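Local coordinates for protein gamma-glutamyltranspeptidase (PDB 5HFT) that catalyses the conversion of oxamate to oxalate in uric acid degradation and belongs to the gamma-glutamyltransferase family, at residues A158-E163 and L211-R216. Sequence-based numbering, arbitrary orientation.
Sequences AIGYAE and LAGTLR
The guanidinium of Arg216 receives the carboxylate of Glu163 at its edge, while the carbonyl O of Ala212, from its own helix, lies over one face, displaced toward the rim of the group. OE2 of Glu163 takes both terminal nitrogens of Arg216: NH1 at 2.7 Å, close to the guanidinium plane, and NH2 at 2.6 Å in a weaker bond, both belonging to one salt bridge. The two planes stand 67° apart, and the NH1 bond reaches OE2 from above the carboxylate, so this is no flat two-oxygen pairing. Bends at chi2 of Glu163 and chi3 of Arg216 bring the long chains together at the more exposed margin, a place suited to charged ends. Beneath them, helices 156-164 and 209-221 pack nearly antiparallel (159°), their axes 8.5 Å apart, with helix 56-70 against both, its Ala65 touching Ala158 and its Val69 Leu215. Short methyl side chains suit this spacing: CB of Ala162 meets CB of Ala212 at 3.7 Å, and the latter also touches CG of Glu163. Ile159 lays CG1 against CB of Leu215 (3.5 Å), while its CG2 and CD1 lie against CG of Arg216, the beta-branch letting one residue touch both. Deeper in, Leu215 extends CD1 to CB of Ala158 (3.8 Å).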
loop_
_atom_site.group_PDB
_atom_site.type_symbol
_atom_site.label_atom_id
_atom_site.label_comp_id
_atom_site.label_asym_id
_atom_site.label_seq_id
_atom_site.Cartn_x
_atom_site.Cartn_y
_atom_site.Cartn_z
ATOM N N ALA A 158 -13.326 -7.577 9.584
ATOM C CA ALA A 158 -11.970 -8.017 9.920
ATOM C C ALA A 158 -11.960 -8.928 11.140
ATOM O O ALA A 158 -11.256 -9.947 11.159
ATOM C CB ALA A 158 -11.064 -6.809 10.189
ATOM N N ILE A 159 -12.722 -8.563 12.170
ATOM C CA ILE A 159 -12.807 -9.374 13.378
ATOM C C ILE A 159 -13.328 -10.773 13.060
ATOM O O ILE A 159 -12.687 -11.782 13.380
ATOM C CB ILE A 159 -13.687 -8.661 14.416
ATOM C CG1 ILE A 159 -12.904 -7.503 15.040
ATOM C CG2 ILE A 159 -14.200 -9.657 15.449
ATOM C CD1 ILE A 159 -13.739 -6.569 15.837
ATOM N N GLY A 160 -14.492 -10.850 12.412
ATOM C CA GLY A 160 -15.134 -12.129 12.148
ATOM C C GLY A 160 -14.336 -13.056 11.252
ATOM O O GLY A 160 -14.414 -14.277 11.400
ATOM N N TYR A 161 -13.583 -12.507 10.299
ATOM C CA TYR A 161 -12.745 -13.357 9.462
ATOM C C TYR A 161 -11.561 -13.912 10.244
ATOM O O TYR A 161 -10.973 -14.915 9.825
ATOM C CB TYR A 161 -12.229 -12.591 8.235
ATOM C CG TYR A 161 -13.265 -12.306 7.168
ATOM C CD1 TYR A 161 -14.021 -13.329 6.606
ATOM C CD2 TYR A 161 -13.482 -11.011 6.722
ATOM C CE1 TYR A 161 -14.973 -13.068 5.628
ATOM C CE2 TYR A 161 -14.410 -10.730 5.751
ATOM C CZ TYR A 161 -15.162 -11.759 5.205
ATOM O OH TYR A 161 -16.105 -11.466 4.240
ATOM N N ALA A 162 -11.187 -13.260 11.352
ATOM C CA ALA A 162 -10.111 -13.742 12.212
ATOM C C ALA A 162 -10.579 -14.883 13.113
ATOM O O ALA A 162 -9.919 -15.925 13.183
ATOM C CB ALA A 162 -9.543 -12.580 13.037
ATOM N N GLU A 163 -11.706 -14.689 13.815
ATOM C CA GLU A 163 -12.255 -15.719 14.698
ATOM C C GLU A 163 -12.761 -16.923 13.918
ATOM O O GLU A 163 -12.617 -18.073 14.346
ATOM C CB GLU A 163 -13.428 -15.163 15.506
ATOM C CG GLU A 163 -13.093 -14.176 16.582
ATOM C CD GLU A 163 -12.713 -14.830 17.902
ATOM O OE1 GLU A 163 -11.664 -15.520 17.973
ATOM O OE2 GLU A 163 -13.468 -14.640 18.879
ATOM N N LEU A 211 -5.332 -12.471 16.605
ATOM C CA LEU A 211 -5.579 -11.216 15.894
ATOM C C LEU A 211 -6.974 -10.681 16.165
ATOM O O LEU A 211 -7.170 -9.466 16.192
ATOM C CB LEU A 211 -5.381 -11.394 14.394
ATOM C CG LEU A 211 -5.338 -10.050 13.640
ATOM C CD1 LEU A 211 -4.239 -9.113 14.179
ATOM C CD2 LEU A 211 -5.179 -10.221 12.131
ATOM N N ALA A 212 -7.937 -11.565 16.426
ATOM C CA ALA A 212 -9.295 -11.114 16.701
ATOM C C ALA A 212 -9.395 -10.377 18.036
ATOM O O ALA A 212 -10.121 -9.382 18.141
ATOM C CB ALA A 212 -10.254 -12.286 16.651
ATOM N N GLY A 213 -8.730 -10.875 19.083
ATOM C CA GLY A 213 -8.676 -10.120 20.326
ATOM C C GLY A 213 -8.040 -8.751 20.141
ATOM O O GLY A 213 -8.471 -7.763 20.744
ATOM N N THR A 214 -6.998 -8.676 19.314
ATOM C CA THR A 214 -6.410 -7.380 19.002
ATOM C C THR A 214 -7.424 -6.471 18.313
ATOM O O THR A 214 -7.647 -5.332 18.739
ATOM C CB THR A 214 -5.177 -7.571 18.127
ATOM O OG1 THR A 214 -4.228 -8.394 18.821
ATOM C CG2 THR A 214 -4.554 -6.223 17.793
ATOM N N LEU A 215 -8.056 -6.965 17.244
ATOM C CA LEU A 215 -9.035 -6.155 16.532
ATOM C C LEU A 215 -10.229 -5.824 17.419
ATOM O O LEU A 215 -10.806 -4.740 17.304
ATOM C CB LEU A 215 -9.474 -6.868 15.255
ATOM C CG LEU A 215 -8.448 -6.922 14.118
ATOM C CD1 LEU A 215 -8.854 -7.925 13.045
ATOM C CD2 LEU A 215 -8.254 -5.557 13.492
ATOM N N ARG A 216 -10.624 -6.738 18.302
ATOM C CA ARG A 216 -11.703 -6.419 19.234
ATOM C C ARG A 216 -11.293 -5.344 20.230
ATOM O O ARG A 216 -12.143 -4.548 20.652
ATOM C CB ARG A 216 -12.181 -7.671 19.961
ATOM C CG ARG A 216 -13.155 -8.481 19.149
ATOM C CD ARG A 216 -13.889 -9.454 20.021
ATOM N NE ARG A 216 -13.009 -10.566 20.317
ATOM C CZ ARG A 216 -13.103 -11.755 19.738
ATOM N NH1 ARG A 216 -14.063 -11.969 18.839
ATOM N NH2 ARG A 216 -12.235 -12.712 20.062
#